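Local coordinates for protein pyridoxamine 5-phosphate-dependent dehydrase (Escherichia coli, PDB 3B8X) that removes the C3'-hydroxyl from GDP-4-keto-6-deoxy-D-mannose by combined transamination and deoxygenation with a pyridoxal phosphate cofactor, a step toward the O-antigen sugar L-colitose, at residues B[19-24]-B[258-263]; B[30-35]-B[251-256]; B[52-57]-B[192-197]. The protein carries 1 engineered substitution. All blocks are in the same frame, centred on the assembly; numbering follows the deposited sequence.

Contact 1 of 3, residues B[19-24]-B[258-263]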
# COMPACT_ATOMS: atom_id res chain seq x y z
N LYS B 19 22.86 3.68 12.46
CA LYS B 19 22.67 4.02 13.86
C LYS B 19 21.19 4.27 14.15
O LYS B 19 20.68 3.98 15.23
CB LYS B 19 23.51 5.26 14.25
CG LYS B 19 24.93 4.92 14.73
CD LYS B 19 25.97 5.94 14.31
CE LYS B 19 27.34 5.28 14.12
NZ LYS B 19 28.35 5.75 15.13
N ALA B 20 20.51 4.88 13.18
CA ALA B 20 19.07 5.12 13.32
C ALA B 20 18.35 3.78 13.41
O ALA B 20 17.49 3.59 14.26
CB ALA B 20 18.54 5.96 12.11
N ILE B 21 18.64 2.86 12.50
CA ILE B 21 18.01 1.54 12.52
C ILE B 21 18.27 0.84 13.83
O ILE B 21 17.37 0.25 14.43
CB ILE B 21 18.50 0.68 11.36
CG1 ILE B 21 18.05 1.34 10.04
CG2 ILE B 21 18.04 -0.76 11.53
CD1 ILE B 21 18.65 0.73 8.76
N GLN B 22 19.50 0.93 14.30
CA GLN B 22 19.84 0.33 15.57
C GLN B 22 18.96 0.88 16.68
O GLN B 22 18.52 0.15 17.59
CB GLN B 22 21.32 0.59 15.90
CG GLN B 22 21.79 -0.28 17.05
CD GLN B 22 21.46 -1.77 16.86
OE1 GLN B 22 21.86 -2.40 15.87
NE2 GLN B 22 20.76 -2.35 17.84
N SER B 23 18.75 2.19 16.65
CA SER B 23 17.91 2.83 17.64
C SER B 23 16.48 2.31 17.59
O SER B 23 15.86 2.14 18.64
CB SER B 23 17.96 4.35 17.51
OG SER B 23 18.99 4.73 16.62
N VAL B 24 15.94 2.03 16.41
CA VAL B 24 14.60 1.45 16.37
C VAL B 24 14.65 0.01 16.93
O VAL B 24 13.82 -0.41 17.73
CB VAL B 24 14.02 1.44 14.95
CG1 VAL B 24 12.61 0.77 14.92
CG2 VAL B 24 13.98 2.83 14.44
N GLY B 258 11.14 5.96 8.95
CA GLY B 258 11.07 7.31 9.49
C GLY B 258 12.43 7.65 10.15
O GLY B 258 12.94 8.74 9.96
N ALA B 259 13.05 6.71 10.82
CA ALA B 259 14.33 6.99 11.46
C ALA B 259 15.40 7.28 10.44
O ALA B 259 16.15 8.25 10.57
CB ALA B 259 14.76 5.87 12.41
N ILE B 260 15.45 6.43 9.42
CA ILE B 260 16.43 6.57 8.38
C ILE B 260 16.17 7.94 7.74
O ILE B 260 17.12 8.68 7.38
CB ILE B 260 16.24 5.48 7.30
CG1 ILE B 260 16.59 4.09 7.84
CG2 ILE B 260 17.05 5.82 6.06
CD1 ILE B 260 15.98 2.89 7.09
N GLY B 261 14.88 8.23 7.49
CA GLY B 261 14.55 9.46 6.76
C GLY B 261 15.07 10.73 7.43
O GLY B 261 15.42 11.70 6.76
N ILE B 262 15.05 10.75 8.75
CA ILE B 262 15.47 11.94 9.48
C ILE B 262 16.93 12.23 9.19
O ILE B 262 17.32 13.38 9.02
CB ILE B 262 15.36 11.64 10.98
CG1 ILE B 262 13.88 11.69 11.38
CG2 ILE B 262 16.31 12.54 11.77
CD1 ILE B 262 13.51 10.82 12.63
N GLU B 263 17.70 11.15 9.07
CA GLU B 263 19.13 11.25 8.87
C GLU B 263 19.29 11.76 7.46
O GLU B 263 20.09 12.65 7.24
CB GLU B 263 19.81 9.88 9.02
CG GLU B 263 19.84 9.36 10.46
CD GLU B 263 20.25 10.40 11.50
OE1 GLU B 263 21.01 11.36 11.20
OE2 GLU B 263 19.83 10.24 12.67
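Two helices of the aspartate aminotransferase-like fold pack here in a near-antiparallel pair. The segment 19-24 belongs to helix 15-27, and 258-263 to the start of the long helix 255-286. Their local axes come within 8.4 Å at an angle of 149°. Small side chains at the crossing permit this closeness. A20 is the main bump. Its methyl points at the other helix and enters a shallow hollow formed by A259, the backbone at I260 and the chain of E263. Here A20 CB touches A259 CB at 3.8 Å, and on the far side of the hollow it meets E263 CG at 4.0 Å. The reverse fit uses A259. Its CB lies between A20 and V24, one helical turn apart, and V24 CG2 closes on it at 3.7 Å. On one flank I21 and I260 run side by side and point the same way. In both, CG1 is anti to the carbonyl carbon. The two chains therefore meet along their length, with I21 CG1 3.8 Å from I260 CG1 and the CD1 tips equally close. W13 covers both isoleucines, and L25 of the second subunit packs on I21, so this flank reaches the dimer interface. Y35 of helix 34-47 rests on V24 and A259. No hydrogen bond crosses between the segments; the join is apolar and mostly buried. A side-chain bond inside helix 15-27 runs from S23 OG to K19 O, in the carbonyl plane and on a lone pair, at a very short 2.3 Å.

Contact 2 of 3, residues B[30-35]-B[251-256]. With G4M ([(2R,3S,4R,5R)-5-(2-amino-6-oxo-1,6-dihydro-9H-purin-9-yl)-3,4-dihydroxytetrahydrofuran-2-yl]methyl (2R,3S,4S,5S,6R)-3,4-dihydroxy-5-[({3-hydroxy-2-methyl-5-[(phosphonooxy)methyl]pyridin-4-yl}methyl)amino]-6-methyltetrahydro-2H-pyran-2-yl dihydrogen diphosphate), chain G.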
# COMPACT_ATOMS: atom_id res chain seq x y z
N PHE B 30 8.46 -1.10 16.30
CA PHE B 30 8.63 -1.10 14.85
C PHE B 30 7.51 -0.47 14.04
O PHE B 30 7.69 -0.01 12.90
CB PHE B 30 8.88 -2.56 14.41
CG PHE B 30 10.07 -3.18 15.10
CD1 PHE B 30 9.90 -4.04 16.16
CD2 PHE B 30 11.35 -2.74 14.80
CE1 PHE B 30 11.01 -4.53 16.86
CE2 PHE B 30 12.47 -3.23 15.50
CZ PHE B 30 12.29 -4.12 16.53
N THR B 31 6.33 -0.45 14.63
CA THR B 31 5.19 0.08 13.93
C THR B 31 5.28 1.56 13.95
O THR B 31 5.71 2.13 14.94
CB THR B 31 3.89 -0.31 14.64
OG1 THR B 31 3.77 -1.73 14.59
CG2 THR B 31 2.71 0.34 13.94
N MET B 32 4.76 2.17 12.89
CA MET B 32 4.67 3.62 12.75
C MET B 32 4.44 4.28 14.12
O MET B 32 3.43 4.01 14.81
CB MET B 32 3.48 3.93 11.82
CG MET B 32 3.48 5.37 11.37
SD MET B 32 1.91 5.72 10.53
CE MET B 32 0.66 5.65 11.84
N GLY B 33 5.36 5.17 14.49
CA GLY B 33 5.25 5.88 15.76
C GLY B 33 5.98 7.24 15.74
O GLY B 33 5.81 8.11 14.87
N GLU B 34 6.82 7.39 16.76
CA GLU B 34 7.56 8.59 17.06
C GLU B 34 8.60 9.05 16.04
O GLU B 34 8.61 10.22 15.66
CB GLU B 34 8.19 8.44 18.45
CG GLU B 34 7.27 8.88 19.56
CD GLU B 34 6.37 10.02 19.12
OE1 GLU B 34 6.90 11.11 18.81
OE2 GLU B 34 5.13 9.83 19.07
N TYR B 35 9.40 8.12 15.54
CA TYR B 35 10.35 8.49 14.48
C TYR B 35 9.61 8.99 13.23
O TYR B 35 10.04 9.95 12.61
CB TYR B 35 11.33 7.35 14.15
CG TYR B 35 12.38 7.13 15.22
CD1 TYR B 35 12.38 5.98 16.01
CD2 TYR B 35 13.39 8.07 15.45
CE1 TYR B 35 13.31 5.80 17.03
CE2 TYR B 35 14.38 7.85 16.43
CZ TYR B 35 14.31 6.73 17.23
OH TYR B 35 15.24 6.52 18.24
N VAL B 251 -1.48 1.88 4.56
CA VAL B 251 -0.25 2.19 3.81
C VAL B 251 0.75 2.89 4.74
O VAL B 251 1.45 3.82 4.37
CB VAL B 251 -0.49 3.01 2.54
CG1 VAL B 251 -1.36 2.16 1.58
CG2 VAL B 251 -1.17 4.32 2.90
N ARG B 252 0.77 2.46 5.98
CA ARG B 252 1.67 3.04 6.94
C ARG B 252 3.12 2.68 6.56
O ARG B 252 3.36 1.62 5.97
CB ARG B 252 1.35 2.44 8.32
CG ARG B 252 0.03 2.87 8.92
CD ARG B 252 -0.05 2.30 10.32
NE ARG B 252 -0.03 0.84 10.40
CZ ARG B 252 -0.70 0.14 11.31
NH1 ARG B 252 -1.42 0.77 12.24
NH2 ARG B 252 -0.63 -1.19 11.31
N PRO B 253 4.08 3.56 6.87
CA PRO B 253 5.47 3.24 6.60
C PRO B 253 5.95 2.56 7.87
O PRO B 253 5.27 2.61 8.90
CB PRO B 253 6.18 4.62 6.55
CG PRO B 253 5.25 5.59 7.32
CD PRO B 253 3.91 4.90 7.47
N LEU B 254 7.17 2.03 7.85
CA LEU B 254 7.73 1.38 9.03
C LEU B 254 8.44 2.40 9.91
O LEU B 254 8.94 3.41 9.40
CB LEU B 254 8.72 0.31 8.62
CG LEU B 254 8.02 -0.89 7.97
CD1 LEU B 254 9.03 -1.89 7.49
CD2 LEU B 254 7.03 -1.49 8.94
N GLU B 255 8.54 2.14 11.21
CA GLU B 255 9.27 3.07 12.07
C GLU B 255 10.75 3.27 11.62
O GLU B 255 11.35 4.34 11.76
CB GLU B 255 9.19 2.60 13.51
CG GLU B 255 9.75 3.60 14.42
CD GLU B 255 8.83 4.77 14.77
OE1 GLU B 255 8.05 5.31 13.93
OE2 GLU B 255 8.94 5.21 15.92
N MET B 256 11.34 2.20 11.07
CA MET B 256 12.70 2.27 10.60
C MET B 256 12.82 3.27 9.47
O MET B 256 13.83 3.99 9.38
CB MET B 256 13.14 0.90 10.09
CG MET B 256 13.67 0.01 11.19
SD MET B 256 13.99 -1.51 10.31
CE MET B 256 14.41 -2.68 11.58
OP3 G4M G . -3.36 -4.99 10.08
PL G4M G . -3.13 -5.57 8.61
OP1 G4M G . -3.15 -4.43 7.52
OP2 G4M G . -1.77 -6.42 8.48
OP4 G4M G . -4.25 -6.67 8.26
C5B G4M G . -5.52 -6.07 8.07
C5L G4M G . -6.62 -7.05 8.48
C6L G4M G . -7.47 -7.59 7.52
N1L G4M G . -8.47 -8.44 7.81
C2L G4M G . -8.78 -8.71 9.07
C2A G4M G . -9.99 -9.60 9.31
C3L G4M G . -7.99 -8.20 10.12
O3L G4M G . -8.30 -8.46 11.41
C4L G4M G . -6.88 -7.35 9.82
C4A G4M G . -6.12 -6.76 10.84
N4A G4M G . -6.40 -7.04 12.11
C4G G4M G . -5.57 -6.60 13.13
C5G G4M G . -6.37 -6.16 14.35
C6G G4M G . -7.30 -7.30 14.78
O5G G4M G . -5.45 -5.90 15.41
C3G G4M G . -4.63 -5.47 12.68
O3G G4M G . -3.28 -5.97 12.67
C2G G4M G . -4.78 -4.26 13.63
O2G G4M G . -3.77 -3.26 13.35
C1G G4M G . -4.75 -4.67 15.13
O1G G4M G . -5.34 -3.64 15.94
P2 G4M G . -4.33 -3.56 17.17
O3P G4M G . -4.14 -5.00 17.88
O4P G4M G . -4.99 -2.57 18.23
OPP G4M G . -2.91 -3.04 16.60
P G4M G . -2.14 -2.19 17.75
O1P G4M G . -3.11 -1.58 18.89
O2P G4M G . -1.44 -0.95 16.99
O5' G4M G . -0.96 -3.07 18.43
C5' G4M G . -1.48 -4.12 19.24
C4' G4M G . -0.70 -4.21 20.55
O4' G4M G . 0.70 -4.54 20.33
C3' G4M G . -0.72 -2.83 21.29
O3' G4M G . -0.77 -3.00 22.71
C2' G4M G . 0.60 -2.18 20.82
O2' G4M G . 1.15 -1.35 21.86
C1' G4M G . 1.51 -3.39 20.62
N9 G4M G . 2.46 -3.13 19.54
C8 G4M G . 2.15 -2.90 18.23
N7 G4M G . 3.26 -2.72 17.57
C4 G4M G . 3.81 -3.10 19.69
C5 G4M G . 4.33 -2.84 18.41
C6 G4M G . 5.73 -2.78 18.27
O6 G4M G . 6.25 -2.59 17.19
N3 G4M G . 4.62 -3.27 20.72
C2 G4M G . 5.92 -3.19 20.57
N1 G4M G . 6.50 -2.96 19.37
N2 G4M G . 6.73 -3.38 21.66
O HOH W 1 10.21 -0.61 11.86
O HOH W 2 4.12 0.70 10.62
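The guanine end of the pocket for the nucleotide-sugar adduct G4M is built on this contact. The loop 30-33 leads into helix 34-47, and the loop 251-254 leads into helix 255-286. F30 N donates to guanine O6 at 2.8 Å. T31 N gives the same oxygen a weaker bond. The loop is fixed from behind by E255. Its backbone N donates to F30 O at 2.9 Å, from above the carbonyl plane. A water also donates to F30 O and accepts from M256 N. The E255 side chain then turns to the start of helix 34-47. CG is anti to the backbone N (chi1 -173°), and a bend at chi2 (80°) brings the carboxylate over the helix end. G33 N meets OE1 of E255 at 2.8 Å, and Y35 N meets OE2 of E255 at 3.0 Å along a fairly straight path (159°). Both donors come from above the carboxylate plane. V36 N gives OE1 a second bond. The Y35 ring crosses this carboxylate steeply, with Y35 CD1 3.5 Å from E255 OE2. Toward R252 and P253, the M32 chain bends at its thioether end. M32 SD lies 3.7 Å from P253 CD, and M32 CE lies 3.7 Å from R252 CD, where the two chains cross at about a right angle. T31 CG2 covers one face of the R252 guanidinium, which forms a salt bridge with E196 of the second subunit. Three backbone N-H groups and a helix N-terminus at one buried carboxylate would probably favour its ionised form.

Contact 3 of 3, residues B[52-57]-B[192-197]. With G4M ([(2R,3S,4R,5R)-5-(2-amino-6-oxo-1,6-dihydro-9H-purin-9-yl)-3,4-dihydroxytetrahydrofuran-2-yl]methyl (2R,3S,4S,5S,6R)-3,4-dihydroxy-5-[({3-hydroxy-2-methyl-5-[(phosphonooxy)methyl]pyridin-4-yl}methyl)amino]-6-methyltetrahydro-2H-pyran-2-yl dihydrogen diphosphate), chain O.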
# COMPACT_ATOMS: atom_id res chain seq x y z
N ALA B 52 2.97 17.24 6.75
CA ALA B 52 3.56 16.14 6.01
C ALA B 52 3.01 14.82 6.55
O ALA B 52 2.81 14.68 7.78
CB ALA B 52 5.09 16.17 6.14
N VAL B 53 2.67 13.89 5.65
CA VAL B 53 2.17 12.56 6.03
C VAL B 53 3.00 11.53 5.31
O VAL B 53 2.87 11.40 4.10
CB VAL B 53 0.71 12.26 5.68
CG1 VAL B 53 0.38 10.84 6.12
CG2 VAL B 53 -0.29 13.23 6.36
N MET B 54 3.81 10.77 6.04
CA MET B 54 4.63 9.71 5.47
C MET B 54 3.85 8.42 5.22
O MET B 54 3.03 8.04 6.04
CB MET B 54 5.75 9.34 6.40
CG MET B 54 6.82 8.44 5.71
SD MET B 54 8.07 7.90 6.92
CE MET B 54 9.42 7.26 5.89
N VAL B 55 4.10 7.79 4.09
CA VAL B 55 3.36 6.59 3.72
C VAL B 55 4.32 5.56 3.17
O VAL B 55 5.52 5.79 3.05
CB VAL B 55 2.22 6.85 2.69
CG1 VAL B 55 1.07 7.62 3.37
CG2 VAL B 55 2.73 7.63 1.52
N SER B 56 3.79 4.40 2.90
CA SER B 56 4.64 3.31 2.47
C SER B 56 5.47 3.53 1.20
O SER B 56 6.50 2.89 1.09
CB SER B 56 3.81 2.02 2.43
OG SER B 56 2.87 2.03 1.35
N SER B 57 5.05 4.34 0.24
CA SER B 57 5.84 4.57 -1.00
C SER B 57 5.28 5.81 -1.69
O SER B 57 4.24 6.35 -1.27
CB SER B 57 5.77 3.38 -1.97
OG SER B 57 4.42 3.16 -2.37
N ILE B 192 16.52 10.76 -1.71
CA ILE B 192 16.81 10.22 -0.36
C ILE B 192 16.23 8.82 -0.37
O ILE B 192 15.37 8.51 -1.21
CB ILE B 192 16.23 11.06 0.82
CG1 ILE B 192 14.69 11.04 0.85
CG2 ILE B 192 16.81 12.44 0.79
CD1 ILE B 192 14.09 11.65 2.16
N ALA B 193 16.68 7.96 0.54
CA ALA B 193 16.21 6.58 0.51
C ALA B 193 15.95 5.98 1.88
O ALA B 193 16.79 6.05 2.75
CB ALA B 193 17.22 5.74 -0.25
N THR B 194 14.76 5.42 2.09
CA THR B 194 14.38 4.85 3.38
C THR B 194 13.91 3.42 3.12
O THR B 194 12.98 2.93 3.74
CB THR B 194 13.21 5.67 3.96
OG1 THR B 194 12.10 5.64 3.04
CG2 THR B 194 13.62 7.10 4.12
N MET B 195 14.57 2.75 2.18
CA MET B 195 14.20 1.40 1.74
C MET B 195 13.02 1.54 0.76
O MET B 195 13.19 1.31 -0.43
CB MET B 195 13.95 0.44 2.93
CG MET B 195 15.15 0.42 3.85
SD MET B 195 15.09 -0.90 5.08
CE MET B 195 14.03 -0.21 6.22
N GLU B 196 11.83 1.91 1.24
CA GLU B 196 10.70 2.28 0.40
C GLU B 196 10.15 3.44 1.23
O GLU B 196 10.43 3.52 2.44
CB GLU B 196 9.65 1.16 0.31
CG GLU B 196 10.06 -0.04 -0.53
CD GLU B 196 9.59 -0.03 -1.97
OE1 GLU B 196 9.05 0.98 -2.49
OE2 GLU B 196 9.81 -1.05 -2.61
N GLY B 197 9.36 4.33 0.63
CA GLY B 197 8.78 5.38 1.44
C GLY B 197 8.18 6.43 0.51
O GLY B 197 8.67 6.62 -0.60
OP3 G4M O . 8.65 4.11 -6.41
PL G4M O . 7.57 4.88 -5.55
OP1 G4M O . 6.23 4.00 -5.29
OP2 G4M O . 8.21 5.28 -4.13
OP4 G4M O . 7.22 6.29 -6.28
C5B G4M O . 6.40 6.02 -7.37
C5L G4M O . 6.54 7.15 -8.32
C6L G4M O . 5.52 8.08 -8.42
N1L G4M O . 5.61 9.05 -9.31
C2L G4M O . 6.63 9.20 -10.12
C2A G4M O . 6.64 10.31 -11.14
C3L G4M O . 7.73 8.35 -10.07
O3L G4M O . 8.72 8.51 -10.97
C4L G4M O . 7.70 7.29 -9.10
C4A G4M O . 8.74 6.36 -8.99
N4A G4M O . 9.73 6.40 -9.83
C4G G4M O . 10.83 5.53 -9.63
C5G G4M O . 11.45 5.12 -10.95
C6G G4M O . 11.73 6.34 -11.82
O5G G4M O . 12.71 4.59 -10.52
C3G G4M O . 10.42 4.24 -8.91
O3G G4M O . 10.88 4.33 -7.57
C2G G4M O . 11.12 3.02 -9.58
O2G G4M O . 11.08 1.86 -8.74
C1G G4M O . 12.57 3.33 -9.87
O1G G4M O . 12.96 2.40 -10.87
P2 G4M O . 14.43 1.79 -10.82
O3P G4M O . 15.51 2.97 -10.61
O4P G4M O . 14.75 1.17 -12.28
OPP G4M O . 14.34 0.74 -9.60
P G4M O . 15.61 -0.24 -9.50
O1P G4M O . 16.06 -1.09 -10.79
O2P G4M O . 15.10 -1.22 -8.36
O5' G4M O . 16.79 0.51 -8.76
C5' G4M O . 17.65 1.16 -9.68
C4' G4M O . 19.07 0.74 -9.34
O4' G4M O . 19.25 0.74 -7.90
C3' G4M O . 19.32 -0.71 -9.82
O3' G4M O . 20.69 -0.78 -10.17
C2' G4M O . 19.00 -1.55 -8.57
O2' G4M O . 19.79 -2.74 -8.60
C1' G4M O . 19.53 -0.62 -7.48
N9 G4M O . 18.90 -0.90 -6.18
C8 G4M O . 17.59 -0.71 -5.88
N7 G4M O . 17.42 -1.03 -4.61
C4 G4M O . 19.56 -1.32 -5.06
C5 G4M O . 18.60 -1.41 -4.03
C6 G4M O . 19.02 -1.81 -2.71
O6 G4M O . 18.26 -1.91 -1.76
N3 G4M O . 20.84 -1.63 -4.81
C2 G4M O . 21.20 -2.03 -3.60
N1 G4M O . 20.33 -2.12 -2.55
N2 G4M O . 22.50 -2.36 -3.38
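The cofactor end of the active site is bordered here by the turn after strand 51-55 and the loop that enters strand 198-202. Packing is tightest where backbone meets backbone. S57 CA lies 3.3 Å from G197 C and makes a CA-H...O contact with G197 O. S56 O is 3.2 Å from G197 N, but the angle is too poor for a hydrogen bond. T194 OG1 sits where a side chain on G197 would begin, and donates to E196 O at 2.8 Å, well above the carbonyl plane. This closes the turn, and backbone bonds to S186 also hold the loop.

The side chains meet more loosely. M54, fully extended, brings only CE near T194 OG1, at 4.2 Å. E196 bends at chi2, and its OE1 stays 4.1 Å from S57 CB; its carboxylate is held by R252 and N250 of the second subunit. S56, partly exposed, turns its side chain from the loop and bonds T60.

S57 is the N-cap of helix 58-68, its OG taken by a backbone N just beyond. S57 CB lies 3.4 Å from phosphate oxygen OP1 of G4M. The helix N-terminus beside this phosphate would probably favour its negative charge.

In the fold
All three contacts are largely buried, and they lie on one side of the chain's centre. Contacts 1 and 2 share helix 255-286. Contact 1 is the most apolar, a fit of methyls and branched chains away from the ligand. Contact 2 adds a buried carboxylate, waters and the guanine of one G4M. Contact 3 is mainly close backbone beside the phosphate of the other. Contacts 1 and 2 touch where V24 CG1 packs on F30 CD2 at 3.7 Å. A probable hydrogen bond from S56 N to V251 O, at 2.8 Å, joins contacts 2 and 3. M195 reaches I260, which ties contact 3 to contact 1. The second subunit borders each of them.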